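Local coordinates for protein acetyl xylan esterase (Metagenome, PDB 6XYC) that probably removes acetyl and feruloyl groups from xylan as a bifunctional carbohydrate esterase of the alpha/beta-hydrolase class, at residues I212-I222 / N240-A250. Numbering follows the deposited sequence.
Sequences INFVDKDDPDI and NLKNVYDNAGA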
ATOM      1  N   ILE A 212       6.261   8.219  -7.198  1.00 23.48           N
ATOM      2  CA  ILE A 212       6.272   8.519  -8.623  1.00 21.90           C
ATOM      3  C   ILE A 212       7.692   8.757  -9.113  1.00 26.50           C
ATOM      4  O   ILE A 212       7.994   8.555 -10.297  1.00 24.59           O
ATOM      5  CB  ILE A 212       5.361   9.744  -8.900  1.00 22.44           C
ATOM      6  CG1 ILE A 212       5.051   9.863 -10.390  1.00 24.44           C
ATOM      7  CG2 ILE A 212       6.005  11.022  -8.366  1.00 24.00           C
ATOM      8  CD1 ILE A 212       3.944  10.863 -10.690  1.00 21.50           C
ATOM      9  N   ASN A 213       8.592   9.153  -8.215  1.00 22.13           N
ATOM     10  CA  ASN A 213       9.941   9.506  -8.622  1.00 25.50           C
ATOM     11  C   ASN A 213      10.844   8.307  -8.894  1.00 24.53           C
ATOM     12  O   ASN A 213      11.931   8.493  -9.448  1.00 27.18           O
ATOM     13  CB  ASN A 213      10.613  10.364  -7.547  1.00 24.12           C
ATOM     14  CG  ASN A 213      10.026  11.751  -7.452  1.00 25.84           C
ATOM     15  OD1 ASN A 213       9.628  12.191  -6.376  1.00 26.69           O
ATOM     16  ND2 ASN A 213       9.970  12.455  -8.580  1.00 25.89           N
ATOM     17  N   PHE A 214      10.435   7.093  -8.530  1.00 26.40           N
ATOM     18  CA  PHE A 214      11.328   5.943  -8.548  1.00 26.30           C
ATOM     19  C   PHE A 214      10.816   4.811  -9.425  1.00 27.35           C
ATOM     20  O   PHE A 214      11.337   3.693  -9.349  1.00 28.47           O
ATOM     21  CB  PHE A 214      11.548   5.505  -7.105  1.00 27.66           C
ATOM     22  CG  PHE A 214      11.895   6.651  -6.191  1.00 25.22           C
ATOM     23  CD1 PHE A 214      13.160   7.214  -6.229  1.00 24.94           C
ATOM     24  CD2 PHE A 214      10.953   7.187  -5.325  1.00 26.25           C
ATOM     25  CE1 PHE A 214      13.487   8.268  -5.403  1.00 27.18           C
ATOM     26  CE2 PHE A 214      11.272   8.245  -4.494  1.00 27.34           C
ATOM     27  CZ  PHE A 214      12.543   8.787  -4.535  1.00 25.09           C
ATOM     28  N   VAL A 215       9.856   5.093 -10.301  1.00 26.45           N
ATOM     29  CA  VAL A 215       9.312   4.083 -11.199  1.00 28.36           C
ATOM     30  C   VAL A 215      10.381   3.664 -12.198  1.00 29.32           C
ATOM     31  O   VAL A 215      11.072   4.506 -12.788  1.00 27.71           O
ATOM     32  CB  VAL A 215       8.067   4.629 -11.910  1.00 26.48           C
ATOM     33  CG1 VAL A 215       7.449   3.562 -12.790  1.00 29.71           C
ATOM     34  CG2 VAL A 215       7.066   5.139 -10.886  1.00 25.39           C
ATOM     35  N   ASP A 216      10.518   2.354 -12.399  1.00 30.56           N
ATOM     36  CA  ASP A 216      11.504   1.796 -13.313  1.00 32.87           C
ATOM     37  C   ASP A 216      10.834   0.728 -14.164  1.00 33.69           C
ATOM     38  O   ASP A 216       9.842   0.119 -13.752  1.00 30.19           O
ATOM     39  CB  ASP A 216      12.693   1.193 -12.554  1.00 36.03           C
ATOM     40  CG  ASP A 216      13.744   0.612 -13.480  1.00 45.32           C
ATOM     41  OD1 ASP A 216      13.475  -0.437 -14.102  1.00 45.54           O
ATOM     42  OD2 ASP A 216      14.839   1.201 -13.590  1.00 54.01           O
ATOM     43  N   LYS A 217      11.391   0.501 -15.357  1.00 32.76           N
ATOM     44  CA  LYS A 217      10.834  -0.487 -16.276  1.00 36.12           C
ATOM     45  C   LYS A 217      10.632  -1.844 -15.611  1.00 35.59           C
ATOM     46  O   LYS A 217       9.730  -2.596 -15.998  1.00 36.37           O
ATOM     47  CB  LYS A 217      11.762  -0.598 -17.497  1.00 42.27           C
ATOM     48  CG  LYS A 217      11.890  -1.977 -18.102  1.00 51.26           C
ATOM     49  CD  LYS A 217      13.067  -2.034 -19.084  1.00 65.87           C
ATOM     50  CE  LYS A 217      14.397  -2.207 -18.364  1.00 70.55           C
ATOM     51  NZ  LYS A 217      14.690  -3.633 -18.061  1.00 89.95           N
ATOM     52  N   ASP A 218      11.439  -2.164 -14.605  1.00 35.60           N
ATOM     53  CA  ASP A 218      11.418  -3.485 -13.995  1.00 37.76           C
ATOM     54  C   ASP A 218      10.446  -3.599 -12.826  1.00 38.34           C
ATOM     55  O   ASP A 218      10.416  -4.646 -12.169  1.00 30.69           O
ATOM     56  CB  ASP A 218      12.820  -3.872 -13.505  1.00 46.81           C
ATOM     57  CG  ASP A 218      13.788  -4.134 -14.642  1.00 59.32           C
ATOM     58  OD1 ASP A 218      13.333  -4.470 -15.755  1.00 58.26           O
ATOM     59  OD2 ASP A 218      15.012  -4.006 -14.423  1.00 65.07           O
ATOM     60  N   ASP A 219       9.659  -2.563 -12.544  1.00 35.58           N
ATOM     61  CA  ASP A 219       8.740  -2.623 -11.419  1.00 29.84           C
ATOM     62  C   ASP A 219       7.631  -3.642 -11.688  1.00 29.71           C
ATOM     63  O   ASP A 219       7.276  -3.893 -12.844  1.00 27.89           O
ATOM     64  CB  ASP A 219       8.111  -1.258 -11.162  1.00 27.75           C
ATOM     65  CG  ASP A 219       9.098  -0.256 -10.616  1.00 31.38           C
ATOM     66  OD1 ASP A 219      10.129  -0.672 -10.052  1.00 29.89           O
ATOM     67  OD2 ASP A 219       8.838   0.956 -10.744  1.00 31.28           O
ATOM     68  N   PRO A 220       7.065  -4.238 -10.639  1.00 27.96           N
ATOM     69  CA  PRO A 220       5.873  -5.076 -10.836  1.00 25.95           C
ATOM     70  C   PRO A 220       4.738  -4.270 -11.453  1.00 27.21           C
ATOM     71  O   PRO A 220       4.672  -3.043 -11.328  1.00 26.92           O
ATOM     72  CB  PRO A 220       5.521  -5.552  -9.417  1.00 29.08           C
ATOM     73  CG  PRO A 220       6.249  -4.607  -8.485  1.00 28.18           C
ATOM     74  CD  PRO A 220       7.483  -4.173  -9.227  1.00 27.96           C
ATOM     75  N   ASP A 221       3.835  -4.975 -12.134  1.00 26.44           N
ATOM     76  CA  ASP A 221       2.684  -4.322 -12.745  1.00 26.04           C
ATOM     77  C   ASP A 221       1.833  -3.636 -11.684  1.00 26.48           C
ATOM     78  O   ASP A 221       1.738  -4.091 -10.539  1.00 24.60           O
ATOM     79  CB  ASP A 221       1.822  -5.338 -13.496  1.00 29.33           C
ATOM     80  CG  ASP A 221       2.516  -5.910 -14.714  1.00 31.18           C
ATOM     81  OD1 ASP A 221       3.718  -5.643 -14.903  1.00 31.56           O
ATOM     82  OD2 ASP A 221       1.848  -6.633 -15.477  1.00 32.71           O
ATOM     83  N   ILE A 222       1.180  -2.544 -12.074  1.00 24.87           N
ATOM     84  CA  ILE A 222       0.323  -1.808 -11.153  1.00 23.82           C
ATOM     85  C   ILE A 222      -1.036  -1.562 -11.790  1.00 26.08           C
ATOM     86  O   ILE A 222      -1.134  -1.312 -12.997  1.00 24.95           O
ATOM     87  CB  ILE A 222       0.968  -0.473 -10.722  1.00 24.37           C
ATOM     88  CG1 ILE A 222       0.134   0.182  -9.622  1.00 23.49           C
ATOM     89  CG2 ILE A 222       1.099   0.482 -11.909  1.00 26.52           C
ATOM     90  CD1 ILE A 222       0.811   1.375  -8.951  1.00 22.60           C
ATOM     91  N   ASN A 240      -0.887  11.316 -13.325  1.00 24.98           N
ATOM     92  CA  ASN A 240       0.556  11.509 -13.357  1.00 20.66           C
ATOM     93  C   ASN A 240       1.296  10.190 -13.167  1.00 25.33           C
ATOM     94  O   ASN A 240       2.289   9.924 -13.855  1.00 22.87           O
ATOM     95  CB  ASN A 240       0.967  12.519 -12.286  1.00 25.30           C
ATOM     96  CG  ASN A 240       0.457  13.920 -12.577  1.00 23.38           C
ATOM     97  OD1 ASN A 240      -0.038  14.199 -13.669  1.00 26.14           O
ATOM     98  ND2 ASN A 240       0.578  14.807 -11.596  1.00 23.62           N
ATOM     99  N   LEU A 241       0.834   9.348 -12.240  1.00 23.02           N
ATOM    100  CA  LEU A 241       1.504   8.073 -12.017  1.00 21.90           C
ATOM    101  C   LEU A 241       1.456   7.201 -13.266  1.00 21.51           C
ATOM    102  O   LEU A 241       2.459   6.582 -13.634  1.00 20.89           O
ATOM    103  CB  LEU A 241       0.872   7.342 -10.831  1.00 19.41           C
ATOM    104  CG  LEU A 241       1.610   6.095 -10.336  1.00 22.18           C
ATOM    105  CD1 LEU A 241       3.050   6.431  -9.952  1.00 22.12           C
ATOM    106  CD2 LEU A 241       0.885   5.469  -9.154  1.00 24.11           C
ATOM    107  N   LYS A 242       0.295   7.134 -13.923  1.00 23.24           N
ATOM    108  CA  LYS A 242       0.172   6.361 -15.154  1.00 25.22           C
ATOM    109  C   LYS A 242       1.118   6.891 -16.225  1.00 24.62           C
ATOM    110  O   LYS A 242       1.783   6.113 -16.919  1.00 25.01           O
ATOM    111  CB  LYS A 242      -1.279   6.399 -15.644  1.00 25.65           C
ATOM    112  CG  LYS A 242      -1.490   5.968 -17.074  1.00 26.22           C
ATOM    113  CD  LYS A 242      -1.329   4.476 -17.239  1.00 26.03           C
ATOM    114  CE  LYS A 242      -1.812   4.042 -18.611  1.00 28.44           C
ATOM    115  NZ  LYS A 242      -1.124   2.807 -19.093  1.00 29.95           N
ATOM    116  N   ASN A 243       1.197   8.215 -16.372  1.00 25.35           N
ATOM    117  CA  ASN A 243       2.102   8.796 -17.357  1.00 23.19           C
ATOM    118  C   ASN A 243       3.545   8.394 -17.085  1.00 24.32           C
ATOM    119  O   ASN A 243       4.301   8.104 -18.018  1.00 24.64           O
ATOM    120  CB  ASN A 243       1.959  10.321 -17.360  1.00 23.99           C
ATOM    121  CG  ASN A 243       2.936  11.002 -18.302  1.00 25.31           C
ATOM    122  OD1 ASN A 243       4.090  11.244 -17.960  1.00 23.65           O
ATOM    123  ND2 ASN A 243       2.461  11.328 -19.496  1.00 25.69           N
ATOM    124  N   VAL A 244       3.944   8.365 -15.812  1.00 22.28           N
ATOM    125  CA  VAL A 244       5.311   8.000 -15.461  1.00 22.64           C
ATOM    126  C   VAL A 244       5.568   6.523 -15.748  1.00 27.28           C
ATOM    127  O   VAL A 244       6.628   6.159 -16.275  1.00 24.25           O
ATOM    128  CB  VAL A 244       5.588   8.360 -13.987  1.00 25.59           C
ATOM    129  CG1 VAL A 244       6.872   7.703 -13.517  1.00 26.54           C
ATOM    130  CG2 VAL A 244       5.634   9.882 -13.814  1.00 26.34           C
ATOM    131  N   TYR A 245       4.615   5.647 -15.416  1.00 23.68           N
ATOM    132  CA  TYR A 245       4.781   4.239 -15.761  1.00 25.11           C
ATOM    133  C   TYR A 245       4.886   4.061 -17.272  1.00 25.82           C
ATOM    134  O   TYR A 245       5.755   3.334 -17.765  1.00 25.98           O
ATOM    135  CB  TYR A 245       3.623   3.413 -15.200  1.00 25.58           C
ATOM    136  CG  TYR A 245       3.885   2.857 -13.816  1.00 24.52           C
ATOM    137  CD1 TYR A 245       3.783   3.670 -12.699  1.00 23.60           C
ATOM    138  CD2 TYR A 245       4.239   1.522 -13.629  1.00 25.76           C
ATOM    139  CE1 TYR A 245       4.014   3.180 -11.433  1.00 22.02           C
ATOM    140  CE2 TYR A 245       4.480   1.020 -12.356  1.00 25.65           C
ATOM    141  CZ  TYR A 245       4.365   1.865 -11.267  1.00 25.86           C
ATOM    142  OH  TYR A 245       4.594   1.394  -9.997  1.00 28.08           O
ATOM    143  N   ASP A 246       4.005   4.728 -18.022  1.00 23.55           N
ATOM    144  CA  ASP A 246       4.049   4.668 -19.479  1.00 25.61           C
ATOM    145  C   ASP A 246       5.418   5.088 -20.005  1.00 24.91           C
ATOM    146  O   ASP A 246       6.028   4.390 -20.821  1.00 30.39           O
ATOM    147  CB  ASP A 246       2.951   5.556 -20.068  1.00 24.98           C
ATOM    148  CG  ASP A 246       1.566   4.953 -19.930  1.00 29.22           C
ATOM    149  OD1 ASP A 246       0.584   5.629 -20.307  1.00 27.73           O
ATOM    150  OD2 ASP A 246       1.445   3.803 -19.457  1.00 27.69           O
ATOM    151  N   ASN A 247       5.924   6.222 -19.528  1.00 25.95           N
ATOM    152  CA  ASN A 247       7.165   6.770 -20.064  1.00 26.47           C
ATOM    153  C   ASN A 247       8.392   6.013 -19.574  1.00 27.77           C
ATOM    154  O   ASN A 247       9.445   6.087 -20.215  1.00 26.97           O
ATOM    155  CB  ASN A 247       7.294   8.249 -19.696  1.00 24.94           C
ATOM    156  CG  ASN A 247       6.554   9.157 -20.659  1.00 29.34           C
ATOM    157  OD1 ASN A 247       6.779   9.114 -21.869  1.00 26.37           O
ATOM    158  ND2 ASN A 247       5.668   9.987 -20.128  1.00 24.85           N
ATOM    159  N   ALA A 248       8.286   5.290 -18.458  1.00 27.58           N
ATOM    160  CA  ALA A 248       9.408   4.504 -17.958  1.00 25.44           C
ATOM    161  C   ALA A 248       9.478   3.120 -18.587  1.00 27.39           C
ATOM    162  O   ALA A 248      10.416   2.372 -18.293  1.00 28.96           O
ATOM    163  CB  ALA A 248       9.324   4.367 -16.433  1.00 28.64           C
ATOM    164  N   GLY A 249       8.529   2.770 -19.449  1.00 25.90           N
ATOM    165  CA  GLY A 249       8.479   1.435 -20.002  1.00 28.88           C
ATOM    166  C   GLY A 249       7.899   0.387 -19.084  1.00 33.18           C
ATOM    167  O   GLY A 249       7.979  -0.806 -19.404  1.00 31.58           O
ATOM    168  N   ALA A 250       7.322   0.788 -17.955  1.00 29.71           N
ATOM    169  CA  ALA A 250       6.691  -0.142 -17.032  1.00 28.33           C
ATOM    170  C   ALA A 250       5.228  -0.329 -17.422  1.00 29.20           C
ATOM    171  O   ALA A 250       4.718   0.319 -18.340  1.00 30.82           O
ATOM    172  CB  ALA A 250       6.831   0.365 -15.598  1.00 29.13           C
TER
HETATM  173  O   HOH W   1      12.761   2.454 -16.702  1.00 34.61           O
HETATM  174  O   HOH W   2       5.021  -1.286  -9.398  1.00 30.85           O
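The loop that leads into strand 222-227 runs along the last turns of helix 236-248, from Ile-212 beside Leu-241 to Lys-217 beside Ala-250, where the CA atoms come within 4.2 Å, and no direct hydrogen bond joins the two backbones. Apolar side chains make most of the direct contact, and two waters bridge polar atoms. With CG1 anti to the backbone N (chi1 -177°), Val-215 sets that methyl 3.5 Å from the centroid of the Tyr-245 ring, almost on the ring normal, a CH-pi contact. Ile-222 CG2 lies over the opposite face, offset toward the rim, so two beta-branched residues clamp the flat ring. The phenol oxygen reaches the loop through a water, which Tyr-245 OH donates to at 2.8 Å and which in turn donates to Pro-220 O. Were Tyr-245 an alanine, a gap would probably open between Val-215 and Ile-222 and this water would lose its phenol partner. In the alpha/beta-hydrolase fold this is a beta-alpha-beta crossover: helix 236-248 links the parallel neighbours 222-227 and 252-257, and Ile-222, opening the first, also touches Ala-252 of the second. Farther back, Ile-212 crosses Val-244 at about a right angle, tightly packed at 3.5 Å between Ile-212 CG1 and Val-244 CG2. The helix closes in a Schellman motif, with Gly-249 at positive phi (79°), where a side chain would jam against the carbonyl O of Ala-248. A second water joins Lys-217 N to Ala-248 O, while Asp-216 shapes the loop, its OD1 accepting from Asp-218 N at 2.7 Å in an Asx turn.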